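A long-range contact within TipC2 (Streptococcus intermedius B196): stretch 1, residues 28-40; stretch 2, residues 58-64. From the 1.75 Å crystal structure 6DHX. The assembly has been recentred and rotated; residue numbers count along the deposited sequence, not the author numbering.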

# COMPACT_ATOMS: atom_id res chain seq x y z
N GLU A 28 -9.51 -12.54 0.59
CA GLU A 28 -9.69 -13.00 1.97
C GLU A 28 -10.16 -11.86 2.85
O GLU A 28 -10.94 -12.10 3.79
N THR A 29 -9.72 -10.63 2.55
CA THR A 29 -10.24 -9.50 3.34
C THR A 29 -11.69 -9.25 3.05
O THR A 29 -12.46 -9.03 3.99
N GLU A 30 -12.13 -9.33 1.78
CA GLU A 30 -13.53 -9.12 1.51
C GLU A 30 -14.41 -10.21 2.14
O GLU A 30 -15.55 -9.95 2.57
N LYS A 31 -13.87 -11.44 2.20
CA LYS A 31 -14.60 -12.54 2.79
C LYS A 31 -14.78 -12.37 4.30
O LYS A 31 -15.82 -12.77 4.82
N THR A 32 -13.80 -11.77 4.98
CA THR A 32 -13.75 -11.76 6.44
C THR A 32 -14.04 -10.41 7.10
O THR A 32 -14.34 -10.40 8.30
N TYR A 33 -14.02 -9.32 6.35
CA TYR A 33 -13.98 -8.04 7.07
C TYR A 33 -15.26 -7.70 7.80
O TYR A 33 -15.21 -6.90 8.75
N ARG A 34 -16.40 -8.34 7.47
CA ARG A 34 -17.63 -8.05 8.20
C ARG A 34 -17.89 -9.04 9.32
O ARG A 34 -18.74 -8.78 10.16
N LEU A 35 -17.16 -10.14 9.34
CA LEU A 35 -17.35 -11.22 10.29
C LEU A 35 -16.26 -11.24 11.35
O LEU A 35 -16.56 -11.22 12.54
N ASN A 36 -15.00 -11.28 10.92
CA ASN A 36 -13.82 -11.32 11.79
C ASN A 36 -12.63 -11.12 10.87
O ASN A 36 -12.05 -12.08 10.32
N ASN A 37 -12.26 -9.84 10.68
CA ASN A 37 -11.25 -9.46 9.70
C ASN A 37 -9.99 -10.28 9.88
O ASN A 37 -9.44 -10.35 10.97
N ILE A 38 -9.49 -10.84 8.76
CA ILE A 38 -8.25 -11.60 8.80
C ILE A 38 -7.11 -10.80 9.46
O ILE A 38 -6.28 -11.36 10.17
N PHE A 39 -7.09 -9.48 9.29
CA PHE A 39 -6.00 -8.68 9.85
C PHE A 39 -6.11 -8.52 11.36
O PHE A 39 -5.16 -8.02 11.98
N ASN A 40 -7.23 -8.93 11.97
CA ASN A 40 -7.24 -9.05 13.43
C ASN A 40 -6.16 -10.00 13.90
O ASN A 40 -5.73 -9.89 15.04
N LYS A 58 -22.44 1.62 4.76
CA LYS A 58 -21.33 0.67 4.75
C LYS A 58 -20.01 1.34 5.11
O LYS A 58 -19.78 2.52 4.82
N PHE A 59 -19.11 0.53 5.65
CA PHE A 59 -17.75 0.94 6.01
C PHE A 59 -16.74 0.07 5.31
O PHE A 59 -16.99 -1.13 5.11
N TYR A 60 -15.59 0.71 4.87
CA TYR A 60 -14.53 -0.12 4.28
C TYR A 60 -13.41 -0.32 5.28
O TYR A 60 -13.24 0.49 6.18
N PRO A 61 -12.70 -1.45 5.18
CA PRO A 61 -11.59 -1.72 6.10
C PRO A 61 -10.31 -1.03 5.62
O PRO A 61 -10.04 -0.91 4.41
N SER A 62 -9.56 -0.55 6.59
CA SER A 62 -8.27 0.10 6.38
C SER A 62 -7.34 -0.39 7.46
O SER A 62 -7.75 -0.47 8.63
N ILE A 63 -6.11 -0.76 7.08
CA ILE A 63 -5.13 -1.36 7.97
C ILE A 63 -4.04 -0.32 8.19
O ILE A 63 -3.56 0.29 7.22
N LEU A 64 -3.66 -0.10 9.44
CA LEU A 64 -2.65 0.91 9.76
C LEU A 64 -1.60 0.26 10.65
O LEU A 64 -1.94 -0.30 11.71

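Stretch 2 packs against a helix, the residues after it and a short 3-10 segment in stretch 1. No direct hydrogen bond joins the two. The contact rests on apolar packing and one bridging water, and it buries 319 Å² counting both sides.

Lys58 points its CA-to-CB bond toward stretch 1. Its chain is extended beyond an m chi1, with chi2 to chi4 all t. Lys58 CE comes no closer than 5.0 Å to Arg34 NH1, and the side chain makes no close contact. Arg34, with chi1 m, also stops short of stretch 2.

Phe59 takes rotamer m. Its CA-to-CB bond points sideways and the end of its ring leads away, so its backbone makes the contact. Phe59 O lies at the edge of the Tyr33 ring, near the ring plane, with Tyr33 CE2 3.6 Å from Phe59 O. Water 1 adds a second link. Tyr33 OH donates to the water at 3.0 Å, and the water donates to Phe59 O at 2.7 Å. The tyrosine hydroxyl thus reaches the strand backbone indirectly.

Tyr60, rotamer p, points away from stretch 1. The alternation of the strand then brings Pro61 back toward it.

Pro61 touches three residues. Its ring has C-gamma endo pucker. Tyr33, rotamer p, points toward the strand, and Tyr33 CD2 lies 3.7 Å from Pro61 CD in an apolar contact. Thr29, rotamer m, adds its methyl group, with Thr29 CG2 4.0 Å from Pro61 CG. Thr29 OG1 is hydrogen-bonded elsewhere in the structure. Asn37, rotamer t, places ND2 3.7 Å from Pro61 CB. This is a packing contact, since a proline CB cannot accept a hydrogen bond. The other end of the Asn37 amide is used locally: Phe39 N donates to Asn37 OD1 at 2.9 Å. That bond ties the asparagine side chain to the 3-10 segment.

Ser62, rotamer t, points away, and its OG is hydrogen-bonded elsewhere in the structure.

Ile63 points toward stretch 1 and packs on Phe39. Its chi1 and chi2 are both m. Phe39, rotamer m, points back toward the strand. Ile63 CG1 sits over one face of the Phe39 ring, 4.0 Å from the ring centroid and 14° off the normal, a CH-pi contact. Ile63 CD1 approaches Phe39 CB at 3.6 Å. The isoleucine therefore covers both the ring and the base of the phenylalanine side chain. Both residues are buried.

Leu64, with chi1 t and chi2 p, is out of reach of stretch 1.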

# COMPACT_ATOMS: atom_id res chain seq x y z
CB GLU A 28 -8.39 -13.59 2.49
CG GLU A 28 -8.44 -14.14 3.93
CD GLU A 28 -9.29 -15.39 4.13
OE1 GLU A 28 -9.77 -16.00 3.15
OE2 GLU A 28 -9.42 -15.77 5.31
CB THR A 29 -9.40 -8.23 3.12
OG1 THR A 29 -8.04 -8.53 3.45
CG2 THR A 29 -9.94 -7.06 4.06
CB GLU A 30 -13.76 -9.03 -0.02
CG GLU A 30 -15.16 -8.48 -0.34
CD GLU A 30 -16.25 -9.57 -0.36
OE1 GLU A 30 -15.90 -10.77 -0.51
OE2 GLU A 30 -17.46 -9.24 -0.21
CB LYS A 31 -13.84 -13.85 2.50
CG LYS A 31 -14.39 -15.05 3.27
CD LYS A 31 -13.49 -16.29 2.98
CE LYS A 31 -14.04 -17.54 3.63
NZ LYS A 31 -13.32 -18.78 3.17
CB THR A 32 -12.37 -12.23 6.94
OG1 THR A 32 -11.34 -11.33 6.52
CG2 THR A 32 -12.04 -13.65 6.37
CB TYR A 33 -13.62 -6.87 6.11
CG TYR A 33 -14.74 -6.35 5.23
CD1 TYR A 33 -15.26 -7.15 4.20
CD2 TYR A 33 -15.27 -5.06 5.41
CE1 TYR A 33 -16.25 -6.67 3.34
CE2 TYR A 33 -16.26 -4.58 4.54
CZ TYR A 33 -16.72 -5.39 3.51
OH TYR A 33 -17.71 -4.90 2.66
CB ARG A 34 -18.81 -8.01 7.23
CG ARG A 34 -18.64 -6.72 6.43
CD ARG A 34 -19.82 -6.42 5.60
NE ARG A 34 -19.87 -7.27 4.43
CZ ARG A 34 -20.81 -7.15 3.51
NH1 ARG A 34 -21.76 -6.22 3.67
NH2 ARG A 34 -20.81 -7.95 2.45
CB LEU A 35 -17.40 -12.57 9.52
CG LEU A 35 -17.42 -13.80 10.46
CD1 LEU A 35 -18.64 -13.88 11.43
CD2 LEU A 35 -17.26 -15.14 9.70
CB ASN A 36 -13.81 -12.64 12.60
CG ASN A 36 -12.57 -12.78 13.50
OD1 ASN A 36 -11.70 -11.93 13.55
ND2 ASN A 36 -12.50 -13.90 14.20
CB ASN A 37 -10.94 -7.96 9.90
CG ASN A 37 -10.24 -7.34 8.69
OD1 ASN A 37 -9.26 -7.86 8.19
ND2 ASN A 37 -10.75 -6.18 8.24
CB ILE A 38 -7.87 -12.04 7.35
CG1 ILE A 38 -6.55 -12.81 7.35
CG2 ILE A 38 -7.74 -10.84 6.36
CD1 ILE A 38 -6.65 -14.11 7.99
CB PHE A 39 -5.95 -7.31 9.15
CG PHE A 39 -5.28 -7.37 7.81
CD1 PHE A 39 -3.88 -7.32 7.68
CD2 PHE A 39 -6.05 -7.50 6.65
CE1 PHE A 39 -3.27 -7.37 6.40
CE2 PHE A 39 -5.47 -7.54 5.38
CZ PHE A 39 -4.06 -7.50 5.23
CB ASN A 40 -8.61 -9.56 13.96
CG ASN A 40 -9.74 -8.54 13.73
OD1 ASN A 40 -9.48 -7.36 13.58
ND2 ASN A 40 -10.98 -9.00 13.69
CB LYS A 58 -21.19 -0.00 3.37
CG LYS A 58 -22.42 -0.83 2.99
CD LYS A 58 -22.24 -1.48 1.62
CE LYS A 58 -23.48 -2.24 1.18
NZ LYS A 58 -23.25 -2.83 -0.16
CB PHE A 59 -17.50 0.79 7.52
CG PHE A 59 -18.34 1.70 8.34
CD1 PHE A 59 -19.61 1.32 8.76
CD2 PHE A 59 -17.88 2.98 8.68
CE1 PHE A 59 -20.42 2.19 9.53
CE2 PHE A 59 -18.68 3.85 9.44
CZ PHE A 59 -19.95 3.46 9.86
CB TYR A 60 -13.95 0.53 3.02
CG TYR A 60 -13.24 1.85 3.25
CD1 TYR A 60 -11.87 1.90 3.52
CD2 TYR A 60 -13.92 3.07 3.11
CE1 TYR A 60 -11.21 3.10 3.67
CE2 TYR A 60 -13.25 4.29 3.27
CZ TYR A 60 -11.90 4.28 3.54
OH TYR A 60 -11.17 5.44 3.69
CB PRO A 61 -11.44 -3.25 6.04
CG PRO A 61 -11.84 -3.59 4.64
CD PRO A 61 -12.85 -2.53 4.17
CB SER A 62 -8.47 1.63 6.43
OG SER A 62 -7.25 2.34 6.29
CB ILE A 63 -4.52 -2.63 7.34
CG1 ILE A 63 -5.62 -3.60 6.84
CG2 ILE A 63 -3.52 -3.28 8.30
CD1 ILE A 63 -6.69 -4.01 7.93
CB LEU A 64 -3.30 2.10 10.54
CG LEU A 64 -2.36 3.25 10.88
CD1 LEU A 64 -1.95 3.93 9.51
CD2 LEU A 64 -2.99 4.31 11.78
O HOH W 1 -17.70 -1.89 2.63